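Local coordinates for copper-containing nitrite reductase (Hyphomicrobium denitrificans 1NES1, PDB 6TFO), which probably reduces nitrite to nitric oxide at copper centres, using electrons delivered by a cytochrome c, and works as a homotrimer, at residues C[30-35]-C[50-55]; C[37-42]-C[54-59]; C[60-63]-C[67-70]; C[76-81]-C[120-125]; C[82-87]-C[129-134]. All blocks are in the same frame, centred on the assembly; numbering follows the deposited sequence.

Interaction 1: C[30-35]-C[50-55]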
# COMPACT_ATOMS: atom_id res chain seq x y z
N VAL C 30 -24.42 20.40 -18.24
CA VAL C 30 -23.87 20.51 -16.86
C VAL C 30 -23.58 19.08 -16.38
O VAL C 30 -24.54 18.26 -16.34
CB VAL C 30 -24.86 21.21 -15.93
CG1 VAL C 30 -24.31 21.33 -14.52
CG2 VAL C 30 -25.25 22.56 -16.50
N VAL C 31 -22.32 18.77 -16.08
CA VAL C 31 -21.90 17.39 -15.70
C VAL C 31 -21.59 17.30 -14.19
O VAL C 31 -20.96 18.21 -13.62
CB VAL C 31 -20.77 16.82 -16.58
CG1 VAL C 31 -20.71 17.51 -17.93
CG2 VAL C 31 -19.42 16.83 -15.89
N PHE C 32 -22.04 16.21 -13.59
CA PHE C 32 -21.78 15.80 -12.19
C PHE C 32 -21.31 14.34 -12.23
O PHE C 32 -21.99 13.51 -12.88
CB PHE C 32 -23.05 15.95 -11.35
CG PHE C 32 -23.60 17.35 -11.30
CD1 PHE C 32 -22.96 18.35 -10.58
CD2 PHE C 32 -24.78 17.67 -11.96
CE1 PHE C 32 -23.49 19.63 -10.51
CE2 PHE C 32 -25.29 18.95 -11.91
CZ PHE C 32 -24.63 19.94 -11.20
N THR C 33 -20.20 14.05 -11.55
CA THR C 33 -19.70 12.66 -11.33
C THR C 33 -19.97 12.24 -9.86
O THR C 33 -19.59 12.98 -8.93
CB THR C 33 -18.22 12.56 -11.73
OG1 THR C 33 -18.11 13.09 -13.05
CG2 THR C 33 -17.71 11.15 -11.72
N LEU C 34 -20.64 11.11 -9.67
CA LEU C 34 -20.90 10.53 -8.33
C LEU C 34 -20.20 9.18 -8.24
O LEU C 34 -20.37 8.37 -9.16
CB LEU C 34 -22.40 10.36 -8.11
CG LEU C 34 -23.25 11.62 -8.22
CD1 LEU C 34 -24.72 11.29 -7.90
CD2 LEU C 34 -22.76 12.73 -7.29
N ARG C 35 -19.44 8.98 -7.15
CA ARG C 35 -18.87 7.67 -6.75
C ARG C 35 -19.68 7.16 -5.55
O ARG C 35 -19.89 7.94 -4.60
CB ARG C 35 -17.37 7.82 -6.49
CG ARG C 35 -16.67 6.54 -6.07
CD ARG C 35 -15.15 6.66 -6.06
NE ARG C 35 -14.66 6.40 -7.41
CZ ARG C 35 -14.03 7.26 -8.21
NH1 ARG C 35 -13.73 8.49 -7.80
NH2 ARG C 35 -13.67 6.87 -9.42
N GLY C 50 -15.11 19.19 -9.66
CA GLY C 50 -16.03 20.34 -9.79
C GLY C 50 -16.32 20.97 -8.44
O GLY C 50 -15.43 20.93 -7.57
N ASP C 51 -17.53 21.50 -8.28
CA ASP C 51 -17.97 22.22 -7.06
C ASP C 51 -18.47 21.21 -6.02
O ASP C 51 -18.93 21.67 -4.96
CB ASP C 51 -19.09 23.21 -7.39
CG ASP C 51 -18.73 24.17 -8.50
OD1 ASP C 51 -17.52 24.42 -8.69
OD2 ASP C 51 -19.67 24.65 -9.19
N ILE C 52 -18.38 19.90 -6.30
CA ILE C 52 -18.97 18.86 -5.41
C ILE C 52 -17.91 17.87 -4.93
O ILE C 52 -18.32 16.83 -4.36
CB ILE C 52 -20.15 18.14 -6.10
CG1 ILE C 52 -19.68 17.33 -7.32
CG2 ILE C 52 -21.24 19.12 -6.45
CD1 ILE C 52 -20.68 16.29 -7.78
N ASP C 53 -16.61 18.15 -5.13
CA ASP C 53 -15.54 17.15 -4.85
C ASP C 53 -15.62 16.75 -3.37
O ASP C 53 -15.65 17.65 -2.52
CB ASP C 53 -14.15 17.67 -5.22
CG ASP C 53 -13.07 16.60 -5.13
OD1 ASP C 53 -13.23 15.54 -5.77
OD2 ASP C 53 -12.10 16.82 -4.37
N ARG C 54 -15.71 15.44 -3.10
CA ARG C 54 -15.57 14.81 -1.76
C ARG C 54 -16.79 15.09 -0.87
O ARG C 54 -16.79 14.59 0.25
CB ARG C 54 -14.31 15.28 -1.03
CG ARG C 54 -13.00 14.73 -1.56
CD ARG C 54 -11.91 15.62 -0.97
NE ARG C 54 -10.57 15.07 -1.11
CZ ARG C 54 -10.11 13.99 -0.49
NH1 ARG C 54 -10.89 13.28 0.31
NH2 ARG C 54 -8.86 13.60 -0.69
N GLN C 55 -17.78 15.85 -1.34
CA GLN C 55 -19.04 16.08 -0.58
C GLN C 55 -19.88 14.80 -0.62
O GLN C 55 -19.92 14.14 -1.67
CB GLN C 55 -19.85 17.22 -1.18
CG GLN C 55 -19.14 18.56 -1.11
CD GLN C 55 -20.00 19.64 -1.70
OE1 GLN C 55 -21.22 19.50 -1.81
NE2 GLN C 55 -19.37 20.73 -2.12

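Interaction 2: C[37-42]-C[54-59]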
# COMPACT_ATOMS: atom_id res chain seq x y z
N GLY C 37 -20.08 4.95 -2.13
CA GLY C 37 -19.16 4.49 -1.07
C GLY C 37 -19.79 4.53 0.31
O GLY C 37 -21.04 4.51 0.42
N ILE C 38 -18.93 4.58 1.32
CA ILE C 38 -19.26 4.65 2.78
C ILE C 38 -18.64 5.93 3.32
O ILE C 38 -17.43 6.10 3.19
CB ILE C 38 -18.74 3.39 3.51
CG1 ILE C 38 -19.16 2.10 2.82
CG2 ILE C 38 -19.14 3.41 4.98
CD1 ILE C 38 -20.64 1.87 2.77
N ALA C 39 -19.45 6.82 3.87
CA ALA C 39 -18.99 8.08 4.49
C ALA C 39 -20.03 8.49 5.54
O ALA C 39 -21.21 8.10 5.38
CB ALA C 39 -18.79 9.13 3.43
N GLU C 40 -19.58 9.14 6.61
CA GLU C 40 -20.45 9.61 7.71
C GLU C 40 -21.35 8.46 8.18
O GLU C 40 -22.55 8.71 8.41
CB GLU C 40 -21.29 10.80 7.23
CG GLU C 40 -20.45 11.84 6.50
CD GLU C 40 -21.20 13.07 6.03
OE1 GLU C 40 -22.48 13.04 6.04
OE2 GLU C 40 -20.51 14.06 5.65
N GLY C 41 -20.78 7.24 8.25
CA GLY C 41 -21.42 6.05 8.85
C GLY C 41 -22.56 5.49 8.03
O GLY C 41 -23.31 4.64 8.57
N ARG C 42 -22.68 5.93 6.76
CA ARG C 42 -23.79 5.55 5.85
C ARG C 42 -23.25 5.13 4.48
O ARG C 42 -22.10 5.49 4.14
CB ARG C 42 -24.77 6.73 5.74
CG ARG C 42 -25.77 6.78 6.88
CD ARG C 42 -26.22 8.18 7.23
NE ARG C 42 -26.70 8.94 6.09
CZ ARG C 42 -26.17 10.07 5.62
NH1 ARG C 42 -25.10 10.62 6.19
NH2 ARG C 42 -26.72 10.67 4.58
N ARG C 54 -15.71 15.44 -3.10
CA ARG C 54 -15.57 14.81 -1.76
C ARG C 54 -16.79 15.09 -0.87
O ARG C 54 -16.79 14.59 0.25
CB ARG C 54 -14.31 15.28 -1.03
CG ARG C 54 -13.00 14.73 -1.56
CD ARG C 54 -11.91 15.62 -0.97
NE ARG C 54 -10.57 15.07 -1.11
CZ ARG C 54 -10.11 13.99 -0.49
NH1 ARG C 54 -10.89 13.28 0.31
NH2 ARG C 54 -8.86 13.60 -0.69
N GLN C 55 -17.78 15.85 -1.34
CA GLN C 55 -19.04 16.08 -0.58
C GLN C 55 -19.88 14.80 -0.62
O GLN C 55 -19.92 14.14 -1.67
CB GLN C 55 -19.85 17.22 -1.18
CG GLN C 55 -19.14 18.56 -1.11
CD GLN C 55 -20.00 19.64 -1.70
OE1 GLN C 55 -21.22 19.50 -1.81
NE2 GLN C 55 -19.37 20.73 -2.12
N VAL C 56 -20.57 14.48 0.46
CA VAL C 56 -21.40 13.24 0.51
C VAL C 56 -22.82 13.67 0.17
O VAL C 56 -23.23 14.76 0.63
CB VAL C 56 -21.27 12.46 1.85
CG1 VAL C 56 -20.07 12.90 2.67
CG2 VAL C 56 -22.53 12.48 2.68
N ASN C 57 -23.51 12.86 -0.64
CA ASN C 57 -24.87 13.15 -1.15
C ASN C 57 -24.95 14.63 -1.55
O ASN C 57 -25.83 15.36 -1.09
CB ASN C 57 -25.93 12.71 -0.15
CG ASN C 57 -25.90 11.22 0.07
OD1 ASN C 57 -25.55 10.48 -0.85
ND2 ASN C 57 -26.23 10.77 1.28
N PRO C 58 -24.07 15.10 -2.47
CA PRO C 58 -23.97 16.52 -2.80
C PRO C 58 -25.26 17.04 -3.43
O PRO C 58 -25.90 16.30 -4.17
CB PRO C 58 -22.81 16.64 -3.80
CG PRO C 58 -22.73 15.25 -4.40
CD PRO C 58 -23.14 14.30 -3.28
N LYS C 59 -25.59 18.30 -3.12
CA LYS C 59 -26.67 19.03 -3.81
C LYS C 59 -26.16 19.35 -5.23
O LYS C 59 -25.07 19.95 -5.35
CB LYS C 59 -27.09 20.28 -3.04
CG LYS C 59 -28.26 21.02 -3.66
CD LYS C 59 -28.57 22.33 -2.99
CE LYS C 59 -29.60 22.18 -1.90
NZ LYS C 59 -30.19 23.47 -1.52
O HOH W 1 -26.56 13.09 3.03

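Interaction 3: C[60-63]-C[67-70]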
# COMPACT_ATOMS: atom_id res chain seq x y z
N LEU C 60 -26.90 18.91 -6.24
CA LEU C 60 -26.60 19.18 -7.67
C LEU C 60 -27.42 20.40 -8.10
O LEU C 60 -28.65 20.26 -8.32
CB LEU C 60 -26.95 17.92 -8.46
CG LEU C 60 -26.30 16.63 -7.95
CD1 LEU C 60 -26.54 15.49 -8.92
CD2 LEU C 60 -24.81 16.79 -7.70
N VAL C 61 -26.79 21.57 -8.15
CA VAL C 61 -27.48 22.85 -8.51
C VAL C 61 -27.40 23.04 -10.03
O VAL C 61 -26.28 23.12 -10.58
CB VAL C 61 -26.93 24.07 -7.76
CG1 VAL C 61 -27.50 25.36 -8.31
CG2 VAL C 61 -27.18 23.96 -6.26
N VAL C 62 -28.56 23.11 -10.66
CA VAL C 62 -28.73 23.27 -12.12
C VAL C 62 -29.77 24.37 -12.35
O VAL C 62 -30.62 24.57 -11.47
CB VAL C 62 -29.12 21.96 -12.84
CG1 VAL C 62 -28.14 20.84 -12.52
CG2 VAL C 62 -30.55 21.53 -12.57
N HIS C 63 -29.68 25.08 -13.47
CA HIS C 63 -30.60 26.18 -13.85
C HIS C 63 -31.64 25.64 -14.83
O HIS C 63 -31.30 24.75 -15.64
CB HIS C 63 -29.79 27.38 -14.33
CG HIS C 63 -29.04 28.08 -13.24
ND1 HIS C 63 -29.49 29.23 -12.65
CD2 HIS C 63 -27.87 27.78 -12.63
CE1 HIS C 63 -28.64 29.62 -11.72
NE2 HIS C 63 -27.63 28.75 -11.70
N THR C 67 -29.28 21.09 -19.76
CA THR C 67 -29.10 19.63 -19.95
C THR C 67 -28.14 19.15 -18.87
O THR C 67 -27.08 19.79 -18.69
CB THR C 67 -28.59 19.29 -21.35
OG1 THR C 67 -29.61 19.68 -22.28
CG2 THR C 67 -28.33 17.81 -21.56
N VAL C 68 -28.53 18.08 -18.18
CA VAL C 68 -27.78 17.54 -17.01
C VAL C 68 -27.25 16.16 -17.39
O VAL C 68 -28.03 15.34 -17.88
CB VAL C 68 -28.67 17.52 -15.76
CG1 VAL C 68 -27.94 16.98 -14.55
CG2 VAL C 68 -29.23 18.91 -15.48
N GLN C 69 -25.95 15.97 -17.24
CA GLN C 69 -25.26 14.67 -17.38
C GLN C 69 -24.77 14.27 -15.99
O GLN C 69 -24.07 15.07 -15.35
CB GLN C 69 -24.10 14.77 -18.36
CG GLN C 69 -23.42 13.44 -18.63
CD GLN C 69 -22.25 13.55 -19.58
OE1 GLN C 69 -22.27 14.30 -20.57
NE2 GLN C 69 -21.22 12.77 -19.30
N ILE C 70 -25.19 13.09 -15.52
CA ILE C 70 -24.73 12.50 -14.24
C ILE C 70 -23.97 11.23 -14.59
O ILE C 70 -24.59 10.34 -15.21
CB ILE C 70 -25.92 12.23 -13.30
CG1 ILE C 70 -26.52 13.53 -12.77
CG2 ILE C 70 -25.48 11.31 -12.18
CD1 ILE C 70 -27.93 13.38 -12.21

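Interaction 4: C[76-81]-C[120-125]. With CU (copper (II) ion), chain L.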
# COMPACT_ATOMS: atom_id res chain seq x y z
N GLU C 76 -17.39 0.98 -4.07
CA GLU C 76 -17.12 -0.06 -3.03
C GLU C 76 -17.58 -1.47 -3.45
O GLU C 76 -17.08 -2.42 -2.87
CB GLU C 76 -17.72 0.39 -1.71
CG GLU C 76 -19.18 -0.00 -1.51
CD GLU C 76 -20.13 0.52 -2.57
OE1 GLU C 76 -20.03 1.73 -2.91
OE2 GLU C 76 -20.94 -0.29 -3.06
N GLY C 77 -18.48 -1.63 -4.41
CA GLY C 77 -18.69 -2.93 -5.08
C GLY C 77 -20.05 -3.56 -4.79
O GLY C 77 -20.22 -4.74 -5.11
N ALA C 78 -20.99 -2.81 -4.22
CA ALA C 78 -22.40 -3.26 -4.12
C ALA C 78 -23.13 -2.85 -5.40
O ALA C 78 -22.53 -2.16 -6.20
CB ALA C 78 -23.06 -2.70 -2.88
N GLN C 79 -24.36 -3.31 -5.62
CA GLN C 79 -25.16 -2.90 -6.79
C GLN C 79 -25.77 -1.53 -6.49
O GLN C 79 -26.23 -1.31 -5.35
CB GLN C 79 -26.25 -3.91 -7.14
CG GLN C 79 -25.69 -5.25 -7.56
CD GLN C 79 -26.72 -6.08 -8.26
OE1 GLN C 79 -27.92 -6.01 -7.99
NE2 GLN C 79 -26.27 -6.86 -9.23
N HIS C 80 -25.72 -0.64 -7.48
CA HIS C 80 -26.18 0.77 -7.38
C HIS C 80 -26.75 1.26 -8.72
O HIS C 80 -26.26 0.84 -9.81
CB HIS C 80 -25.05 1.71 -6.92
CG HIS C 80 -24.41 1.33 -5.63
ND1 HIS C 80 -25.06 1.43 -4.44
CD2 HIS C 80 -23.17 0.86 -5.36
CE1 HIS C 80 -24.26 1.03 -3.47
NE2 HIS C 80 -23.10 0.66 -4.02
N ASP C 81 -27.73 2.13 -8.62
CA ASP C 81 -28.11 3.08 -9.68
C ASP C 81 -28.32 4.45 -9.03
O ASP C 81 -28.10 4.60 -7.81
CB ASP C 81 -29.31 2.54 -10.46
CG ASP C 81 -30.57 2.42 -9.62
OD1 ASP C 81 -30.61 3.03 -8.56
OD2 ASP C 81 -31.49 1.73 -10.06
N PRO C 120 -32.53 -2.71 -3.20
CA PRO C 120 -33.20 -2.97 -1.93
C PRO C 120 -32.45 -2.40 -0.72
O PRO C 120 -31.30 -2.76 -0.50
CB PRO C 120 -33.28 -4.51 -1.85
CG PRO C 120 -33.27 -4.95 -3.31
CD PRO C 120 -32.39 -3.93 -4.02
N GLY C 121 -33.10 -1.48 -0.01
CA GLY C 121 -32.58 -0.92 1.24
C GLY C 121 -31.58 0.22 1.07
O GLY C 121 -31.29 0.87 2.08
N HIS C 122 -31.03 0.45 -0.13
CA HIS C 122 -29.85 1.34 -0.31
C HIS C 122 -30.25 2.79 -0.02
O HIS C 122 -29.41 3.55 0.50
CB HIS C 122 -29.22 1.17 -1.70
CG HIS C 122 -28.41 -0.08 -1.81
ND1 HIS C 122 -27.27 -0.16 -2.58
CD2 HIS C 122 -28.56 -1.30 -1.23
CE1 HIS C 122 -26.76 -1.38 -2.48
NE2 HIS C 122 -27.52 -2.08 -1.65
N ARG C 123 -31.50 3.16 -0.33
CA ARG C 123 -31.99 4.53 -0.08
C ARG C 123 -32.09 4.75 1.44
O ARG C 123 -31.54 5.75 1.94
CB ARG C 123 -33.32 4.76 -0.79
CG ARG C 123 -33.79 6.21 -0.76
CD ARG C 123 -35.11 6.38 -1.47
NE ARG C 123 -35.42 7.79 -1.69
CZ ARG C 123 -36.40 8.24 -2.48
NH1 ARG C 123 -36.59 9.54 -2.59
NH2 ARG C 123 -37.16 7.40 -3.16
N GLN C 124 -32.77 3.84 2.13
CA GLN C 124 -32.86 3.78 3.61
C GLN C 124 -31.44 3.86 4.21
O GLN C 124 -31.26 4.58 5.20
CB GLN C 124 -33.58 2.51 4.09
CG GLN C 124 -35.01 2.32 3.58
CD GLN C 124 -35.12 1.40 2.37
OE1 GLN C 124 -34.59 1.66 1.27
NE2 GLN C 124 -35.82 0.30 2.56
N ALA C 125 -30.45 3.17 3.63
CA ALA C 125 -29.06 3.08 4.15
C ALA C 125 -28.30 4.40 3.97
O ALA C 125 -27.21 4.52 4.54
CB ALA C 125 -28.35 1.95 3.47
CU CU L . -27.07 1.59 -4.14

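Interaction 5: C[82-87]-C[129-134]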
# COMPACT_ATOMS: atom_id res chain seq x y z
N ALA C 82 -28.69 5.44 -9.84
CA ALA C 82 -29.22 6.74 -9.42
C ALA C 82 -30.52 6.95 -10.18
O ALA C 82 -30.54 6.67 -11.39
CB ALA C 82 -28.20 7.82 -9.68
N VAL C 83 -31.57 7.38 -9.49
CA VAL C 83 -32.92 7.57 -10.07
C VAL C 83 -33.41 8.96 -9.67
O VAL C 83 -33.18 9.36 -8.51
CB VAL C 83 -33.89 6.47 -9.60
CG1 VAL C 83 -35.28 6.66 -10.17
CG2 VAL C 83 -33.35 5.10 -9.92
N ILE C 84 -34.06 9.66 -10.60
CA ILE C 84 -34.78 10.95 -10.37
C ILE C 84 -36.19 10.77 -10.93
O ILE C 84 -36.32 10.63 -12.18
CB ILE C 84 -34.00 12.11 -11.03
CG1 ILE C 84 -32.49 11.93 -10.84
CG2 ILE C 84 -34.51 13.45 -10.53
CD1 ILE C 84 -31.69 13.20 -10.99
N ASP C 85 -37.20 10.69 -10.06
CA ASP C 85 -38.54 10.17 -10.45
C ASP C 85 -39.21 11.15 -11.42
O ASP C 85 -39.74 10.68 -12.46
CB ASP C 85 -39.41 9.90 -9.22
CG ASP C 85 -39.01 8.63 -8.46
OD1 ASP C 85 -38.35 7.77 -9.05
OD2 ASP C 85 -39.36 8.53 -7.29
N GLN C 86 -39.15 12.45 -11.11
CA GLN C 86 -39.98 13.52 -11.74
C GLN C 86 -39.48 13.76 -13.17
O GLN C 86 -40.19 14.43 -13.92
CB GLN C 86 -39.93 14.81 -10.91
CG GLN C 86 -40.34 14.59 -9.47
CD GLN C 86 -39.35 13.79 -8.64
OE1 GLN C 86 -38.19 13.58 -9.02
NE2 GLN C 86 -39.81 13.34 -7.49
N TYR C 87 -38.29 13.25 -13.50
CA TYR C 87 -37.64 13.34 -14.83
C TYR C 87 -37.60 11.97 -15.51
O TYR C 87 -36.99 11.85 -16.58
CB TYR C 87 -36.23 13.92 -14.68
CG TYR C 87 -36.24 15.40 -14.39
CD1 TYR C 87 -36.49 16.30 -15.39
CD2 TYR C 87 -36.06 15.89 -13.11
CE1 TYR C 87 -36.52 17.66 -15.15
CE2 TYR C 87 -36.10 17.25 -12.85
CZ TYR C 87 -36.33 18.14 -13.87
OH TYR C 87 -36.35 19.49 -13.65
N GLY C 129 -29.66 12.13 -2.40
CA GLY C 129 -29.33 13.57 -2.40
C GLY C 129 -30.39 14.35 -3.14
O GLY C 129 -31.36 13.72 -3.65
N VAL C 130 -30.24 15.67 -3.21
CA VAL C 130 -31.23 16.53 -3.92
C VAL C 130 -30.57 17.14 -5.16
O VAL C 130 -29.38 17.58 -5.10
CB VAL C 130 -31.91 17.55 -2.99
CG1 VAL C 130 -31.79 17.16 -1.52
CG2 VAL C 130 -31.42 18.97 -3.20
N LEU C 131 -31.30 17.07 -6.27
CA LEU C 131 -31.12 17.91 -7.47
C LEU C 131 -31.89 19.21 -7.23
O LEU C 131 -33.10 19.13 -7.01
CB LEU C 131 -31.69 17.16 -8.68
CG LEU C 131 -31.65 17.91 -10.00
CD1 LEU C 131 -30.22 17.99 -10.54
CD2 LEU C 131 -32.56 17.24 -11.03
N GLN C 132 -31.22 20.36 -7.24
CA GLN C 132 -31.93 21.67 -7.16
C GLN C 132 -31.89 22.35 -8.52
O GLN C 132 -30.78 22.72 -8.96
CB GLN C 132 -31.38 22.60 -6.09
CG GLN C 132 -32.52 23.34 -5.41
CD GLN C 132 -32.12 24.59 -4.68
OE1 GLN C 132 -30.93 24.87 -4.48
NE2 GLN C 132 -33.13 25.35 -4.29
N VAL C 133 -33.07 22.50 -9.12
CA VAL C 133 -33.31 23.23 -10.40
C VAL C 133 -33.84 24.63 -10.06
O VAL C 133 -34.97 24.75 -9.57
CB VAL C 133 -34.28 22.45 -11.30
CG1 VAL C 133 -34.39 23.09 -12.67
CG2 VAL C 133 -33.88 20.99 -11.43
N VAL C 134 -33.02 25.64 -10.34
CA VAL C 134 -33.19 27.07 -9.94
C VAL C 134 -33.61 27.86 -11.17
O VAL C 134 -33.13 27.60 -12.27
CB VAL C 134 -31.88 27.59 -9.34
CG1 VAL C 134 -31.66 29.07 -9.59
CG2 VAL C 134 -31.79 27.26 -7.86

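Interaction 1: C[30-35]-C[50-55]
Phe32, Thr33 and Leu34, in an extended strand, face Ile52, the first residue of a type II beta turn that runs to Gln55 and is closed by Gln55 N donating to Ile52 O at 3.2 Å. The backbones stay well apart, with Phe32 CA and Gly50 CA 7.7 Å from each other, and the gap is bridged almost wholly by the isoleucine. Its CG1 lies between the backbone N and the carbonyl carbon (chi1 65°), and from there the nearly extended chi2 carries CD1 in to the strand. This one methyl does the touching. Ile52 CD1 lies 4.2 Å from Phe32 CD1, oblique to the ring. Leu34 CD2 is likewise 4.2 Å from Ile52 CD1, and Thr33 O approaches Ile52 CD1 to 3.7 Å. Strand alternation explains the pattern, because Phe32 and Leu34 project to the same face while Thr33 between them offers only its carbonyl and turns its own side chain to Val48 and Ile73. In the cupredoxin sandwich, strand 30-39 belongs to one sheet, and the loop holding 50-55 leaves that sheet's edge strand 42-48 for strand 60-63 of the other, so Ile52 lies buried where the chain passes between sheets. Pro58 packs on both Ile52 and Leu34. The charged residues suit the outside of the same loop: Asp51 OD1 makes a salt bridge to Lys183, and Asp53 OD1 accepts from Gly49 N.

Interaction 2: C[37-42]-C[54-59]
Val56 gives the largest share of this contact, setting both its methyls against the carboxylate of Glu40. The two side chains come from opposite directions: Glu40, extended beyond CG, brings OE2 to 3.2 Å from Val56 CG1 and OE1 to 3.4 Å from Val56 CG2, so that the carboxylate spans the fork of the valine. Behind it Ala39 CB adds an apolar touch on Val56 CG1 at 4.1 Å, a small residue being apt where the backbones come nearest. Glu40 OE1 also forms a rather long salt bridge with Arg42 NH1, 3.6 Å, in the plane of the guanidinium. Ala39, Glu40 and Arg42 belong to the beta hairpin of strands 30-39 and 42-48, turned by a type I' turn from Ala39 to Arg42. Its corner residues, Glu40 and Gly41, both have positive phi, a conformation glycine adopts with little cost. Arg42, its chain bent at chi3 (52°), reaches toward Asn57. Arg42 NH2 and Asn57 ND2 are 3.3 Å apart but both are donors, and a water resolves the mismatch by accepting from each, 2.9 Å from Arg42 NH2 and 2.9 Å from Asn57 ND2. The guanidinium and amide planes stand 70° apart. Asn57, a residue type that tolerates its own left-handed backbone, also donates through ND2 to Gly126 O, next to the copper ligand Met127, and accepts at OD1 from Tyr45 N on strand 42-48.

Interaction 3: C[60-63]-C[67-70]
Val62 and Val68 pack on each other across the interior of a beta sandwich, their side chains crossing at about a right angle. Starting from its root, Val62 CB is already 4.0 Å from Val68 CG2. Of its two branches, CG1 lies beside the backbone N and opposite the carbonyl carbon (chi1 -53°), and it makes the closest touch, 3.7 Å to Val68 CG2. The other branch, Val62 CG2, is 4.1 Å from the same Val68 CG2 and also packs against Val133. One methyl of Val68 is thus seated against the whole branched end of Val62. Two residues along each strand, Leu60 CD1 and Ile70 CD1 meet at 4.1 Å, the longer side chains spanning strands that lie farther apart there. Strand 60-63 belongs to one cupredoxin sheet, and strand 67-73 to the other, so the pairs join the two layers, with Phe32 packing on Leu60, Val62 and Val68. Thr67 and Gln69 lie on the other face of strand 67-73, where they touch Pro266 and Tyr318 of the second subunit, respectively. Only methyl and methine carbons meet across the gap, so the attraction rests on dispersion and on exclusion of water, and depends on fit of shape rather than on bond direction.

Interaction 4: C[76-81]-C[120-125]
His80 and His122 join here as ligands of one copper ion, the core of a cupredoxin-type blue (type 1) copper site that Cys117 and Met127 complete. Both bind through ND1. His80 ND1 is 2.0 Å from the copper ion. The bond of the copper ion to His122 ND1 is longer, 2.4 Å. His80 ND1 and His122 ND1 are 3.3 Å apart, a close approach explained by their both binding the metal. The ring planes are 56° apart, and His80 ND1 lies at the edge of the His122 ring, near its plane. Gln79 O comes 2.9 Å from His122 CE1, oblique to the ring and not hydrogen-bonded. Ala78 CB, small enough to fit the ring edge, lies 3.9 Å from His122 CE1, while Met43 packs on Ala78 and both histidines. His122 also packs on Ala125 of the third subunit, which places the site by a subunit boundary. The second shell fixes the rotation of the His80 ring through Glu76, whose OE1 bonds to Thr36 OG1. Glu76 OE2 accepts from two donors, both tilted out of the carboxylate plane: Ala78 N at 2.8 Å on its anti side and, on its syn side, His80 NE2 at 2.5 Å, a nearly straight bond of 168° in the imidazole plane.

Interaction 5: C[82-87]-C[129-134]
Tyr87 OH accepts a hydrogen bond from Lys109 N and, at the same tip, comes 3.6 Å from Val133 CG2. That bond gives the phenol a polar partner at the end of a ring that packs largely on apolar groups, so a tyrosine can reach the margin of the core without leaving its hydroxyl unpaired. Tyr87 and Val133 approach from opposite directions, the methyl standing oblique to the ring. Farther back on the ring, Tyr87 CE2 lies 4.0 Å from Leu131 CD2. This same methyl is the junction of the contact, since Leu131 CD2 also meets Ile84 CD1 at 4.1 Å. Both Tyr87 and Ile84 cross the leucine at about a right angle. Leucine suits this place because its branched end can touch both: with CG anti to the backbone N (chi1 178°), a chi2 of 73° turns CD2 toward Ile84 and Tyr87. Within the cupredoxin sandwich, strands 83-84 and 128-134 share a sheet but are not neighbours: strand 111-116 runs between them, and the side chains meet over its inner face, the CA atoms of Ile84 and Leu131 being 8.4 Å apart. Alternation along strand 128-134 turns Leu131 and Val133 inward, whereas Gln132 points to the other face and makes a weak bond to Lys59 NZ. Phe105 of the opposite sheet packs on Ile84 and Leu131 and meets the Tyr87 ring, and Phe113, from the strand in between, meets that ring edge-to-face.

All five contacts belong to one cupredoxin domain. Interactions 3 and 5 are buried and apolar; backbone hydrogen bonds join strands 60-63 and 128-134, and Val62 packs on Val133, so they form one continuous core. Interaction 1 lies at the edge of that core, partly buried, its Phe32 ring reaching Val62 of interaction 3. Interaction 2, continuing along strand 30-39 and sharing Arg54 and Gln55 with interaction 1, is instead a surface contact where charge and water enter. Interaction 4 differs again: although buried, it is built on metal bonds, linking loops at the end of the sandwich, and with interaction 2 it touches the third subunit, whereas interaction 5 meets no other chain.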